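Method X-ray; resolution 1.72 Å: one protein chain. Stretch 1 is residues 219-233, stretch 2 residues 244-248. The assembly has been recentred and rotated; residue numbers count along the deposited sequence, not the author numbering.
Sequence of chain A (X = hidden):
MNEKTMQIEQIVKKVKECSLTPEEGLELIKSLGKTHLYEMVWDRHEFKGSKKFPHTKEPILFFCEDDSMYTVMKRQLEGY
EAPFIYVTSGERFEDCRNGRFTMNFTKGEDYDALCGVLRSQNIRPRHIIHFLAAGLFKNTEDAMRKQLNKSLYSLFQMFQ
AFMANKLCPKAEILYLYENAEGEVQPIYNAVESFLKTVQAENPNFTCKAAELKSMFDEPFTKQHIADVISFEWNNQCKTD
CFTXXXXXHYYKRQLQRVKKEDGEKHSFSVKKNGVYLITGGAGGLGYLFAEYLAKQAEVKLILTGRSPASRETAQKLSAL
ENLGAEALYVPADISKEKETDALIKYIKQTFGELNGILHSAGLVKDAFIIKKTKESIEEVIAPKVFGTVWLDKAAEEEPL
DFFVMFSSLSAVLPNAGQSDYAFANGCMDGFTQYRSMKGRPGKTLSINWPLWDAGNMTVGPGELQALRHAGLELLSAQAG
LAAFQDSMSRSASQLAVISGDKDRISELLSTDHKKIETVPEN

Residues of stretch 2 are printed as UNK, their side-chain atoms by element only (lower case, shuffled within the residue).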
ATOM      1  N   PRO A 219     -18.258  14.521  15.059  1.00 37.27           N
ATOM      2  CA  PRO A 219     -18.480  14.072  13.679  1.00 38.05           C
ATOM      3  C   PRO A 219     -17.993  15.074  12.663  1.00 32.28           C
ATOM      4  O   PRO A 219     -17.870  16.241  12.972  1.00 29.70           O
ATOM      5  CB  PRO A 219     -19.988  13.918  13.573  1.00 40.20           C
ATOM      6  CG  PRO A 219     -20.521  14.859  14.608  1.00 43.14           C
ATOM      7  CD  PRO A 219     -19.540  14.828  15.736  1.00 42.13           C
ATOM      8  N   PHE A 220     -17.542  14.563  11.509  1.00 31.18           N
ATOM      9  CA  PHE A 220     -17.289  15.407  10.350  1.00 33.61           C
ATOM     10  C   PHE A 220     -18.599  15.779   9.702  1.00 35.92           C
ATOM     11  O   PHE A 220     -19.218  14.987   9.080  1.00 45.84           O
ATOM     12  CB  PHE A 220     -16.469  14.693   9.293  1.00 37.03           C
ATOM     13  CG  PHE A 220     -15.131  15.246   9.154  1.00 31.24           C
ATOM     14  CD1 PHE A 220     -14.917  16.347   8.350  1.00 31.76           C
ATOM     15  CD2 PHE A 220     -14.079  14.687   9.794  1.00 30.72           C
ATOM     16  CE1 PHE A 220     -13.655  16.945   8.247  1.00 31.70           C
ATOM     17  CE2 PHE A 220     -12.820  15.274   9.694  1.00 29.19           C
ATOM     18  CZ  PHE A 220     -12.595  16.393   8.951  1.00 31.53           C
ATOM     19  N   THR A 221     -18.970  17.010   9.815  1.00 34.60           N
ATOM     20  CA  THR A 221     -20.158  17.518   9.155  1.00 36.31           C
ATOM     21  C   THR A 221     -19.799  17.889   7.735  1.00 34.00           C
ATOM     22  O   THR A 221     -18.622  18.023   7.402  1.00 31.68           O
ATOM     23  CB  THR A 221     -20.645  18.790   9.880  1.00 36.69           C
ATOM     24  OG1 THR A 221     -19.635  19.815   9.807  1.00 32.61           O
ATOM     25  CG2 THR A 221     -20.892  18.450  11.380  1.00 40.47           C
ATOM     26  N   LYS A 222     -20.837  18.148   6.940  1.00 36.85           N
ATOM     27  CA  LYS A 222     -20.647  18.597   5.546  1.00 33.52           C
ATOM     28  C   LYS A 222     -19.874  19.852   5.501  1.00 31.22           C
ATOM     29  O   LYS A 222     -18.955  19.991   4.689  1.00 29.93           O
ATOM     30  CB  LYS A 222     -21.968  18.724   4.803  1.00 34.74           C
ATOM     31  CG  LYS A 222     -22.639  17.372   4.590  1.00 37.44           C
ATOM     32  CD  LYS A 222     -24.087  17.617   4.240  1.00 42.76           C
ATOM     33  CE  LYS A 222     -24.830  16.329   3.917  1.00 47.32           C
ATOM     34  NZ  LYS A 222     -26.045  16.665   3.102  1.00 47.00           N
ATOM     35  N   GLN A 223     -20.177  20.778   6.403  1.00 30.05           N
ATOM     36  CA  GLN A 223     -19.411  21.982   6.441  1.00 30.41           C
ATOM     37  C   GLN A 223     -17.958  21.768   6.795  1.00 32.72           C
ATOM     38  O   GLN A 223     -17.111  22.477   6.256  1.00 29.91           O
ATOM     39  CB  GLN A 223     -20.039  23.029   7.387  1.00 33.56           C
ATOM     40  CG  GLN A 223     -19.320  24.352   7.402  1.00 33.13           C
ATOM     41  CD  GLN A 223     -19.389  25.091   6.048  1.00 34.87           C
ATOM     42  OE1 GLN A 223     -20.452  25.117   5.364  1.00 35.38           O
ATOM     43  NE2 GLN A 223     -18.244  25.679   5.629  1.00 32.47           N
ATOM     44  N   HIS A 224     -17.645  20.893   7.755  1.00 32.65           N
ATOM     45  CA  HIS A 224     -16.221  20.646   8.088  1.00 34.47           C
ATOM     46  C   HIS A 224     -15.478  20.065   6.859  1.00 28.85           C
ATOM     47  O   HIS A 224     -14.324  20.373   6.606  1.00 29.68           O
ATOM     48  CB  HIS A 224     -16.059  19.654   9.253  1.00 38.96           C
ATOM     49  CG  HIS A 224     -16.266  20.233  10.625  1.00 51.46           C
ATOM     50  ND1 HIS A 224     -17.177  19.701  11.525  1.00 57.84           N
ATOM     51  CD2 HIS A 224     -15.644  21.244  11.280  1.00 61.26           C
ATOM     52  CE1 HIS A 224     -17.142  20.395  12.651  1.00 56.32           C
ATOM     53  NE2 HIS A 224     -16.212  21.325  12.538  1.00 57.34           N
ATOM     54  N   ILE A 225     -16.164  19.267   6.066  1.00 29.84           N
ATOM     55  CA  ILE A 225     -15.563  18.744   4.842  1.00 27.24           C
ATOM     56  C   ILE A 225     -15.230  19.897   3.874  1.00 28.27           C
ATOM     57  O   ILE A 225     -14.117  20.001   3.341  1.00 29.26           O
ATOM     58  CB  ILE A 225     -16.434  17.704   4.187  1.00 27.32           C
ATOM     59  CG1 ILE A 225     -16.623  16.521   5.122  1.00 27.09           C
ATOM     60  CG2 ILE A 225     -15.737  17.245   2.894  1.00 28.60           C
ATOM     61  CD1 ILE A 225     -17.532  15.423   4.630  1.00 28.38           C
ATOM     62  N   ALA A 226     -16.191  20.798   3.675  1.00 27.37           N
ATOM     63  CA  ALA A 226     -15.965  21.917   2.835  1.00 26.01           C
ATOM     64  C   ALA A 226     -14.829  22.673   3.316  1.00 25.21           C
ATOM     65  O   ALA A 226     -14.026  23.221   2.499  1.00 26.91           O
ATOM     66  CB  ALA A 226     -17.181  22.799   2.757  1.00 28.31           C
ATOM     67  N   ASP A 227     -14.740  22.833   4.650  1.00 26.90           N
ATOM     68  CA  ASP A 227     -13.607  23.583   5.161  1.00 27.09           C
ATOM     69  C   ASP A 227     -12.257  22.928   4.925  1.00 28.28           C
ATOM     70  O   ASP A 227     -11.261  23.596   4.738  1.00 28.41           O
ATOM     71  CB  ASP A 227     -13.816  23.909   6.647  1.00 32.68           C
ATOM     72  CG  ASP A 227     -14.964  24.965   6.854  1.00 37.69           C
ATOM     73  OD1 ASP A 227     -15.152  25.882   6.009  1.00 38.30           O
ATOM     74  OD2 ASP A 227     -15.688  24.773   7.818  1.00 43.67           O
ATOM     75  N   VAL A 228     -12.225  21.617   4.996  1.00 26.80           N
ATOM     76  CA  VAL A 228     -10.978  20.872   4.655  1.00 28.03           C
ATOM     77  C   VAL A 228     -10.599  21.053   3.206  1.00 26.80           C
ATOM     78  O   VAL A 228      -9.440  21.321   2.889  1.00 26.70           O
ATOM     79  CB  VAL A 228     -11.112  19.382   4.977  1.00 28.76           C
ATOM     80  CG1 VAL A 228      -9.958  18.596   4.361  1.00 31.61           C
ATOM     81  CG2 VAL A 228     -11.141  19.201   6.465  1.00 30.01           C
ATOM     82  N   ILE A 229     -11.600  21.005   2.315  1.00 27.73           N
ATOM     83  CA  ILE A 229     -11.322  21.267   0.879  1.00 28.75           C
ATOM     84  C   ILE A 229     -10.720  22.657   0.671  1.00 30.13           C
ATOM     85  O   ILE A 229      -9.687  22.820  -0.010  1.00 27.59           O
ATOM     86  CB  ILE A 229     -12.596  21.047   0.036  1.00 25.88           C
ATOM     87  CG1 ILE A 229     -12.989  19.565   0.091  1.00 27.01           C
ATOM     88  CG2 ILE A 229     -12.429  21.486  -1.370  1.00 28.46           C
ATOM     89  CD1 ILE A 229     -14.393  19.262  -0.410  1.00 31.35           C
ATOM     90  N   SER A 230     -11.354  23.671   1.267  1.00 27.89           N
ATOM     91  CA  SER A 230     -10.795  25.012   1.138  1.00 27.15           C
ATOM     92  C   SER A 230      -9.389  25.161   1.709  1.00 27.32           C
ATOM     93  O   SER A 230      -8.578  25.939   1.214  1.00 29.45           O
ATOM     94  CB  SER A 230     -11.746  26.031   1.782  1.00 30.01           C
ATOM     95  OG  SER A 230     -13.000  26.109   1.047  1.00 29.57           O
ATOM     96  N   PHE A 231      -9.135  24.478   2.823  1.00 29.57           N
ATOM     97  CA  PHE A 231      -7.857  24.510   3.448  1.00 31.37           C
ATOM     98  C   PHE A 231      -6.828  23.897   2.500  1.00 31.38           C
ATOM     99  O   PHE A 231      -5.721  24.421   2.318  1.00 30.69           O
ATOM    100  CB  PHE A 231      -7.927  23.753   4.783  1.00 31.79           C
ATOM    101  CG  PHE A 231      -6.628  23.760   5.554  1.00 33.95           C
ATOM    102  CD1 PHE A 231      -6.321  24.842   6.419  1.00 38.28           C
ATOM    103  CD2 PHE A 231      -5.736  22.687   5.469  1.00 33.97           C
ATOM    104  CE1 PHE A 231      -5.136  24.841   7.151  1.00 45.25           C
ATOM    105  CE2 PHE A 231      -4.527  22.711   6.177  1.00 39.19           C
ATOM    106  CZ  PHE A 231      -4.229  23.799   7.009  1.00 39.61           C
ATOM    107  N   GLU A 232      -7.187  22.773   1.895  1.00 30.47           N
ATOM    108  CA  GLU A 232      -6.276  22.114   0.935  1.00 32.35           C
ATOM    109  C   GLU A 232      -5.991  23.054  -0.246  1.00 35.43           C
ATOM    110  O   GLU A 232      -4.832  23.193  -0.718  1.00 33.23           O
ATOM    111  CB  GLU A 232      -6.890  20.780   0.442  1.00 30.32           C
ATOM    112  CG  GLU A 232      -6.813  19.667   1.474  1.00 32.67           C
ATOM    113  CD  GLU A 232      -5.439  19.014   1.509  1.00 36.64           C
ATOM    114  OE1 GLU A 232      -4.672  19.265   0.556  1.00 35.55           O
ATOM    115  OE2 GLU A 232      -5.159  18.254   2.448  1.00 35.01           O
ATOM    116  N   TRP A 233      -7.051  23.693  -0.750  1.00 33.58           N
ATOM    117  CA  TRP A 233      -6.852  24.612  -1.901  1.00 35.71           C
ATOM    118  C   TRP A 233      -5.895  25.737  -1.622  1.00 40.00           C
ATOM    119  O   TRP A 233      -5.267  26.278  -2.534  1.00 39.75           O
ATOM    120  CB  TRP A 233      -8.154  25.243  -2.307  1.00 35.23           C
ATOM    121  CG  TRP A 233      -9.061  24.351  -3.030  1.00 32.86           C
ATOM    122  CD1 TRP A 233      -8.725  23.250  -3.781  1.00 35.25           C
ATOM    123  CD2 TRP A 233     -10.464  24.512  -3.161  1.00 29.83           C
ATOM    124  NE1 TRP A 233      -9.864  22.704  -4.358  1.00 32.19           N
ATOM    125  CE2 TRP A 233     -10.937  23.458  -3.988  1.00 30.89           C
ATOM    126  CE3 TRP A 233     -11.389  25.412  -2.628  1.00 31.14           C
ATOM    127  CZ2 TRP A 233     -12.281  23.318  -4.318  1.00 29.21           C
ATOM    128  CZ3 TRP A 233     -12.704  25.265  -2.935  1.00 28.75           C
ATOM    129  CH2 TRP A 233     -13.150  24.220  -3.776  1.00 29.93           C
ATOM    130  N   UNK A 244      -4.190  13.487   7.451  1.00 25.37           N
ATOM    131  CA  UNK A 244      -5.359  12.948   8.117  1.00 25.74           C
ATOM    132  C   UNK A 244      -5.975  14.068   8.939  1.00 27.55           C
ATOM    133  O   UNK A 244      -5.288  14.668   9.799  1.00 26.25           O
ATOM    134  c   UNK A 244      -4.984  11.791   8.998  1.00 27.97           C
ATOM    135  s   UNK A 244      -6.410  11.152   9.954  1.00 33.36           S
ATOM    136  N   UNK A 245      -7.241  14.371   8.641  1.00 24.67           N
ATOM    137  CA  UNK A 245      -7.991  15.429   9.297  1.00 25.98           C
ATOM    138  C   UNK A 245      -8.977  14.883  10.271  1.00 27.37           C
ATOM    139  O   UNK A 245      -9.711  13.946   9.973  1.00 28.96           O
ATOM    140  c   UNK A 245      -7.480  16.576   6.132  1.00 25.07           C
ATOM    141  c   UNK A 245      -7.908  17.075   7.358  1.00 25.56           C
ATOM    142  c   UNK A 245      -6.651  17.325   5.292  1.00 26.89           C
ATOM    143  o   UNK A 245      -5.483  19.256   4.835  1.00 28.36           O
ATOM    144  c   UNK A 245      -6.254  18.568   5.684  1.00 26.02           C
ATOM    145  c   UNK A 245      -7.494  18.349   7.719  1.00 26.17           C
ATOM    146  c   UNK A 245      -8.774  16.236   8.254  1.00 25.41           C
ATOM    147  c   UNK A 245      -6.652  19.096   6.892  1.00 25.07           C
ATOM    148  N   UNK A 246      -8.936  15.410  11.488  1.00 24.29           N
ATOM    149  CA  UNK A 246     -10.070  15.276  12.397  1.00 26.84           C
ATOM    150  C   UNK A 246     -10.739  16.634  12.332  1.00 25.71           C
ATOM    151  O   UNK A 246     -10.144  17.587  11.839  1.00 29.25           O
ATOM    152  c   UNK A 246      -9.568  14.974  13.823  1.00 25.02           C
ATOM    153  c   UNK A 246      -8.960  13.593  13.955  1.00 26.73           C
ATOM    154  o   UNK A 246      -8.427  14.129  16.173  1.00 30.39           O
ATOM    155  c   UNK A 246      -8.264  13.320  15.265  1.00 27.32           C
ATOM    156  o   UNK A 246      -7.612  12.271  15.352  1.00 27.63           O
ATOM    157  N   UNK A 247     -11.919  16.776  12.941  1.00 29.51           N
ATOM    158  CA  UNK A 247     -12.544  18.103  12.881  1.00 33.68           C
ATOM    159  C   UNK A 247     -11.770  19.246  13.526  1.00 32.05           C
ATOM    160  O   UNK A 247     -11.761  20.344  12.981  1.00 34.29           O
ATOM    161  c   UNK A 247     -13.884  17.860  13.549  1.00 37.72           C
ATOM    162  c   UNK A 247     -12.816  15.766  13.523  1.00 29.53           C
ATOM    163  c   UNK A 247     -14.149  16.396  13.275  1.00 37.64           C
ATOM    164  N   UNK A 248     -10.996  18.979  14.575  1.00 30.29           N
ATOM    165  CA  UNK A 248     -10.217  20.063  15.257  1.00 31.26           C
ATOM    166  C   UNK A 248      -8.669  20.032  15.128  1.00 31.20           C
ATOM    167  O   UNK A 248      -7.979  20.938  15.535  1.00 29.81           O
ATOM    168  c   UNK A 248     -12.075  20.476  16.929  1.00 39.07           C
ATOM    169  c   UNK A 248     -13.750  22.901  18.454  1.00 62.30           C
ATOM    170  n   UNK A 248     -12.732  23.698  18.767  1.00 60.80           N
ATOM    171  n   UNK A 248     -13.624  21.571  18.326  1.00 65.78           N
ATOM    172  n   UNK A 248     -14.952  23.423  18.319  1.00 70.13           N
ATOM    173  c   UNK A 248     -10.621  20.071  16.738  1.00 33.39           C
ATOM    174  c   UNK A 248     -12.388  20.809  18.388  1.00 46.24           C
TER

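Position 244 carries two side-chain atoms beyond the backbone, one carbon followed by one sulfur, and they make no contact with stretch 1. A sulfur directly on the first carbon, with nothing after it, identifies cysteine, C244. It lies in a strand, buried; a small, weakly polar thiol is at ease in such an interior setting.

Position 245 is far larger: one carbon leads to a ring of six carbons, and the ring bears a single oxygen at its far end. The CA-to-CB bond points toward the helix of stretch 1, and the ring lies beneath V228, with the terminal oxygen close to F231 and E232. A six-carbon ring bearing one oxygen is tyrosine, Y245. Its aromatic face receives V228 CG1, 3.7 Å from the ring centroid and 14° off the normal, a CH-pi contact. Its hydroxyl does what a phenylalanine ring could not: Y245 OH donates a hydrogen bond to E232 OE2 at 2.6 Å, a short bond to a buried carboxylate. F231 meets it edge to edge, F231 CD2 lying 3.5 Å from Y245 OH.

Position 246 has three carbons in a row, the third carrying two oxygens. CA-to-CB points away from stretch 1 and the side chain makes no contact there, though the backbone C of 246 lies 3.6 Å from F220 CE2. A carboxylate on a two-carbon arm is glutamate, E246. One carboxylate oxygen is hydrogen-bonded elsewhere in the structure, as suits a buried charged group.

Position 247 has three carbons that close a ring onto the backbone nitrogen, and this ring lies against F220 and H224. Only proline closes such a ring: P247. The compact apolar ring packs against two aromatic rings, which lie in directions roughly at right angles to each other. P247 CB sits 4.2 Å from the centroid of the H224 ring, almost on its normal, while P247 CG makes an off-centre CH-pi contact with F220, 4.3 Å from that centroid.

Position 248 shows three carbons, a nitrogen, and then a carbon carrying two more nitrogens. Its CA-to-CB bond points away from stretch 1, and the residue is exposed and makes no contact with that stretch. The terminal group is the guanidinium of arginine, R248, and an exposed site is an appropriate place for a long cationic chain.

The contact therefore rests on Y245 and P247. Along the helix, H224, V228, F231 and E232 all reach the other stretch, the first touching P247 and the others Y245. Ahead of the helix, F220 bridges the two, with F220 CZ 3.9 Å from Y245 CB and F220 CE2 3.9 Å from P247 CD. Apolar packing supplies most of the contact, and one buried hydrogen bond ties down the tyrosine's end.

Stretch 2, residues 244-248: CYEPR
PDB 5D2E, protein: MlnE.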